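Local coordinates for Lin0012 protein (Listeria innocua, PDB 3K17) that probably phosphorylates phosphomevalonate with ATP in the mevalonate pathway to isoprenoids, as a member of the GHMP kinase family, at residues 87-91 with 92-96; 314-317 with 318-322. All blocks are in the same frame, centred on the assembly; numbering follows the deposited sequence.

Contact 1 of 2, residues 87-91 with 92-96; sequences TFLKS and EGIEL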
ATOM      1  N   THR A  87     -18.285 -15.965  20.197  1.00 20.10           N
ATOM      2  CA  THR A  87     -17.412 -15.759  21.340  1.00 20.20           C
ATOM      3  C   THR A  87     -18.196 -15.962  22.640  1.00 21.36           C
ATOM      4  O   THR A  87     -17.659 -16.484  23.620  1.00 19.58           O
ATOM      5  CB  THR A  87     -16.796 -14.346  21.329  1.00 20.45           C
ATOM      6  OG1 THR A  87     -15.866 -14.249  20.242  1.00 18.76           O
ATOM      7  CG2 THR A  87     -16.066 -14.054  22.651  1.00 18.84           C
ATOM      8  N   PHE A  88     -19.461 -15.548  22.647  1.00 19.90           N
ATOM      9  CA  PHE A  88     -20.283 -15.719  23.841  1.00 20.45           C
ATOM     10  C   PHE A  88     -20.560 -17.201  24.094  1.00 20.93           C
ATOM     11  O   PHE A  88     -20.424 -17.679  25.217  1.00 23.34           O
ATOM     12  CB  PHE A  88     -21.617 -14.986  23.711  1.00 21.02           C
ATOM     13  CG  PHE A  88     -22.552 -15.244  24.863  1.00 22.41           C
ATOM     14  CD1 PHE A  88     -22.284 -14.716  26.125  1.00 22.58           C
ATOM     15  CD2 PHE A  88     -23.659 -16.061  24.704  1.00 21.70           C
ATOM     16  CE1 PHE A  88     -23.104 -15.006  27.213  1.00 23.96           C
ATOM     17  CE2 PHE A  88     -24.487 -16.358  25.785  1.00 26.27           C
ATOM     18  CZ  PHE A  88     -24.205 -15.827  27.046  1.00 23.60           C
ATOM     19  N   LEU A  89     -20.947 -17.925  23.049  1.00 20.98           N
ATOM     20  CA  LEU A  89     -21.241 -19.346  23.184  1.00 22.05           C
ATOM     21  C   LEU A  89     -20.028 -20.141  23.664  1.00 24.14           C
ATOM     22  O   LEU A  89     -20.162 -21.072  24.455  1.00 24.88           O
ATOM     23  CB  LEU A  89     -21.763 -19.910  21.859  1.00 20.99           C
ATOM     24  CG  LEU A  89     -23.156 -19.419  21.436  1.00 20.11           C
ATOM     25  CD1 LEU A  89     -23.478 -19.908  20.035  1.00 17.09           C
ATOM     26  CD2 LEU A  89     -24.200 -19.919  22.429  1.00 20.98           C
ATOM     27  N   LYS A  90     -18.842 -19.783  23.195  1.00 23.27           N
ATOM     28  CA  LYS A  90     -17.658 -20.499  23.636  1.00 24.85           C
ATOM     29  C   LYS A  90     -17.375 -20.217  25.109  1.00 25.94           C
ATOM     30  O   LYS A  90     -16.863 -21.081  25.817  1.00 28.66           O
ATOM     31  CB  LYS A  90     -16.446 -20.114  22.800  1.00 24.44           C
ATOM     32  CG  LYS A  90     -16.437 -20.697  21.401  1.00 28.38           C
ATOM     33  CD  LYS A  90     -15.150 -20.302  20.706  1.00 31.13           C
ATOM     34  CE  LYS A  90     -14.977 -21.017  19.392  1.00 31.76           C
ATOM     35  NZ  LYS A  90     -13.603 -20.791  18.861  1.00 35.72           N
ATOM     36  N   SER A  91     -17.704 -19.014  25.573  1.00 24.03           N
ATOM     37  CA  SER A  91     -17.471 -18.676  26.971  1.00 27.30           C
ATOM     38  C   SER A  91     -18.395 -19.506  27.858  1.00 27.86           C
ATOM     39  O   SER A  91     -18.080 -19.757  29.014  1.00 27.76           O
ATOM     40  CB  SER A  91     -17.704 -17.179  27.231  1.00 25.91           C
ATOM     41  OG  SER A  91     -19.076 -16.838  27.138  1.00 27.90           O
ATOM     42  N   GLU A  92     -19.536 -19.922  27.314  1.00 29.04           N
ATOM     43  CA  GLU A  92     -20.485 -20.748  28.060  1.00 30.67           C
ATOM     44  C   GLU A  92     -20.188 -22.232  27.854  1.00 31.17           C
ATOM     45  O   GLU A  92     -20.919 -23.087  28.340  1.00 32.98           O
ATOM     46  CB  GLU A  92     -21.922 -20.456  27.619  1.00 30.31           C
ATOM     47  CG  GLU A  92     -22.483 -19.139  28.120  1.00 34.75           C
ATOM     48  CD  GLU A  92     -22.561 -19.075  29.639  1.00 38.00           C
ATOM     49  OE1 GLU A  92     -23.008 -20.068  30.255  1.00 39.38           O
ATOM     50  OE2 GLU A  92     -22.185 -18.031  30.216  1.00 39.33           O
ATOM     51  N   GLY A  93     -19.117 -22.531  27.124  1.00 31.35           N
ATOM     52  CA  GLY A  93     -18.754 -23.915  26.875  1.00 32.32           C
ATOM     53  C   GLY A  93     -19.671 -24.607  25.880  1.00 34.15           C
ATOM     54  O   GLY A  93     -19.803 -25.833  25.890  1.00 34.36           O
ATOM     55  N   ILE A  94     -20.312 -23.822  25.019  1.00 31.83           N
ATOM     56  CA  ILE A  94     -21.217 -24.367  24.012  1.00 30.90           C
ATOM     57  C   ILE A  94     -20.460 -24.669  22.723  1.00 31.29           C
ATOM     58  O   ILE A  94     -19.676 -23.843  22.251  1.00 30.75           O
ATOM     59  CB  ILE A  94     -22.349 -23.370  23.677  1.00 30.06           C
ATOM     60  CG1 ILE A  94     -23.133 -23.026  24.945  1.00 29.09           C
ATOM     61  CG2 ILE A  94     -23.255 -23.954  22.602  1.00 26.99           C
ATOM     62  CD1 ILE A  94     -23.711 -24.228  25.641  1.00 31.52           C
ATOM     63  N   GLU A  95     -20.703 -25.844  22.149  1.00 30.87           N
ATOM     64  CA  GLU A  95     -20.033 -26.223  20.914  1.00 31.76           C
ATOM     65  C   GLU A  95     -20.819 -25.792  19.689  1.00 30.62           C
ATOM     66  O   GLU A  95     -21.983 -26.158  19.515  1.00 29.96           O
ATOM     67  CB  GLU A  95     -19.814 -27.736  20.838  1.00 35.31           C
ATOM     68  CG  GLU A  95     -19.169 -28.172  19.523  1.00 40.25           C
ATOM     69  CD  GLU A  95     -19.123 -29.685  19.348  1.00 44.10           C
ATOM     70  OE1 GLU A  95     -20.195 -30.330  19.359  1.00 43.48           O
ATOM     71  OE2 GLU A  95     -18.010 -30.229  19.191  1.00 47.25           O
ATOM     72  N   LEU A  96     -20.177 -25.013  18.832  1.00 27.91           N
ATOM     73  CA  LEU A  96     -20.831 -24.571  17.617  1.00 27.01           C
ATOM     74  C   LEU A  96     -20.835 -25.695  16.591  1.00 26.37           C
ATOM     75  O   LEU A  96     -19.858 -26.442  16.459  1.00 27.58           O
ATOM     76  CB  LEU A  96     -20.116 -23.346  17.053  1.00 26.45           C
ATOM     77  CG  LEU A  96     -20.454 -22.088  17.851  1.00 29.21           C
ATOM     78  CD1 LEU A  96     -19.299 -21.116  17.806  1.00 33.16           C
ATOM     79  CD2 LEU A  96     -21.725 -21.472  17.292  1.00 27.39           C
TER

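Contact 2 of 2, residues 314-317 with 318-322; sequences SGSG and GGDCG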
ATOM      1  N   SER A 314     -39.664  10.545  11.848  1.00 20.53           N
ATOM      2  CA  SER A 314     -39.315   9.432  12.715  1.00 20.16           C
ATOM      3  C   SER A 314     -37.856   9.063  12.479  1.00 21.79           C
ATOM      4  O   SER A 314     -37.474   8.634  11.389  1.00 21.53           O
ATOM      5  CB  SER A 314     -40.209   8.218  12.436  1.00 18.34           C
ATOM      6  OG  SER A 314     -39.739   7.087  13.155  1.00 18.10           O
ATOM      7  N   GLY A 315     -37.046   9.231  13.513  1.00 22.91           N
ATOM      8  CA  GLY A 315     -35.637   8.919  13.394  1.00 24.31           C
ATOM      9  C   GLY A 315     -34.788  10.141  13.105  1.00 24.49           C
ATOM     10  O   GLY A 315     -34.957  11.205  13.709  1.00 23.29           O
ATOM     11  N   SER A 316     -33.876   9.988  12.158  1.00 25.17           N
ATOM     12  CA  SER A 316     -32.963  11.058  11.788  1.00 26.45           C
ATOM     13  C   SER A 316     -33.627  12.188  11.019  1.00 24.29           C
ATOM     14  O   SER A 316     -33.113  13.301  10.987  1.00 24.67           O
ATOM     15  CB  SER A 316     -31.828  10.491  10.936  1.00 28.64           C
ATOM     16  OG  SER A 316     -32.327  10.081   9.670  1.00 34.03           O
ATOM     17  N   GLY A 317     -34.769  11.911  10.407  1.00 23.43           N
ATOM     18  CA  GLY A 317     -35.411  12.937   9.606  1.00 23.22           C
ATOM     19  C   GLY A 317     -34.593  13.054   8.327  1.00 22.27           C
ATOM     20  O   GLY A 317     -33.791  12.171   8.034  1.00 22.89           O
ATOM     21  N   GLY A 318     -34.773  14.131   7.570  1.00 21.25           N
ATOM     22  CA  GLY A 318     -34.021  14.284   6.338  1.00 21.25           C
ATOM     23  C   GLY A 318     -34.592  13.403   5.239  1.00 21.73           C
ATOM     24  O   GLY A 318     -34.159  13.464   4.088  1.00 22.68           O
ATOM     25  N   GLY A 319     -35.588  12.599   5.604  1.00 21.45           N
ATOM     26  CA  GLY A 319     -36.213  11.687   4.665  1.00 18.34           C
ATOM     27  C   GLY A 319     -36.812  10.528   5.439  1.00 19.83           C
ATOM     28  O   GLY A 319     -37.310  10.711   6.551  1.00 18.95           O
ATOM     29  N   ASP A 320     -36.742   9.333   4.869  1.00 17.95           N
ATOM     30  CA  ASP A 320     -37.289   8.143   5.503  1.00 19.39           C
ATOM     31  C   ASP A 320     -38.767   8.330   5.845  1.00 18.43           C
ATOM     32  O   ASP A 320     -39.501   8.947   5.076  1.00 19.27           O
ATOM     33  CB  ASP A 320     -36.476   7.769   6.750  1.00 17.55           C
ATOM     34  CG  ASP A 320     -35.108   7.193   6.401  1.00 20.80           C
ATOM     35  OD1 ASP A 320     -34.908   6.778   5.233  1.00 16.43           O
ATOM     36  OD2 ASP A 320     -34.234   7.144   7.293  1.00 22.72           O
ATOM     37  N   CYS A 321     -39.209   7.816   6.990  1.00 18.19           N
ATOM     38  CA  CYS A 321     -40.618   7.928   7.350  1.00 17.15           C
ATOM     39  C   CYS A 321     -41.003   9.017   8.331  1.00 18.52           C
ATOM     40  O   CYS A 321     -40.207   9.442   9.178  1.00 18.84           O
ATOM     41  CB  CYS A 321     -41.130   6.608   7.928  1.00 17.09           C
ATOM     42  SG  CYS A 321     -41.043   5.180   6.829  1.00 16.97           S
ATOM     43  N   GLY A 322     -42.251   9.454   8.195  1.00 16.98           N
ATOM     44  CA  GLY A 322     -42.831  10.422   9.103  1.00 16.83           C
ATOM     45  C   GLY A 322     -43.941   9.610   9.765  1.00 18.24           C
ATOM     46  O   GLY A 322     -44.371   8.602   9.198  1.00 15.19           O
TER
HETATM   47  O   HOH W   1     -37.133  10.424   9.244  1.00 22.21           O
HETATM   48  O   HOH W   2     -38.133   6.395   9.469  1.00 23.92           O

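Contact 1 of 2, residues 87-91 with 92-96
L89 and I94 bracket a Schellman motif that ends helix 76-91, with G93 as the residue that turns the chain out of helical geometry. Two backbone bonds define it: I94 N donates to L89 O (2.8 Å), and G93 N donates to K90 O (3.0 Å) from above the carbonyl plane. G93 has a phi of 73°, a positive value that glycine takes up easily. The last turn before it is held by E92 N, 3.2 Å from F88 O, with a weak bond to L89 O beside it.

Apolar contacts follow the same turn. The CB atoms of L89 and I94 lie 4.0 Å apart, the hydrophobic pairing that commonly accompanies this motif; M132 and F135 of helix 119-135 pack on L89, and F135 also on I94. These branched aliphatic chains suit a helix end packed against a neighbouring helix. With CG beside its backbone N (chi1 -74°), E92 lays that methylene over one face of the F88 ring, 4.3 Å from the centroid, as a CH-pi contact. K90, by contrast, sends NZ to G65 O. Farther along the exit, L96 crosses L89 at about a right angle, CD2 resting 3.6 Å from CD1.

Contact 2 of 2, residues 314-317 with 318-322
S314 N donates to C321 O (2.9 Å, N-H...O angle 149°), joining the two sides of a glycine-rich loop that links antiparallel strands 310-313 and 321-326. Its sequence resembles the glycine-rich C-terminal motif of GHMP kinases. The side chain of S314 starts toward the partner segment, CB standing 3.5 Å from C321 O. With OG anti to the backbone N (chi1 172°), however, its hydroxyl hydrogen-bonds Y16 O. The side chains of S314 and C321 both pack on L15 of strand 7-18, where a small serine and a compact thiol fit a buried site.

Farther round the loop S316, and close to the second strand D320, both touch V224. OG of S316 is 4.2 Å from D320 OD2 and donates instead to G317 O, 3.0 Å away, which probably helps to hold the turn. Between the two sides lie ordered waters. Water 2 links S314 O (3.0 Å) to C321 N (3.1 Å), taking the place of a direct bond. Water 1 sits 2.8 Å from S314 O and 2.7 Å from G319 O, and accepts a weak bond from G317 N.

G317, G318 and G319 all have positive phi, and the backbone angles of G319 bring the preceding carbonyl where a CB would sit, so glycine suits the place. The loop's shape therefore rests largely on backbone polar groups and bound water.

In the fold
Followed from the N terminus, contact 1 comes first: it terminates helix 76-91 and leads the chain round toward strand 99-105 of the mixed eight-stranded sheet. Contact 2 opens much later, after helix 295-306 and strand 310-313, and closes the short connection between strands 310-313 and 321-326 of the four-stranded antiparallel sheet. The two are in series, neither enclosing nor crossing the other. Contact 1 belongs to the N-terminal GHMP kinase domain and contact 2 to the C-terminal one, on opposite sides of the chain's centre. The nearest atoms of contact 1 and contact 2 are about 30 Å apart. Contact 1 fastens a helix end to helix 119-135, whereas contact 2 brings the C-terminal sheet against strand 7-18.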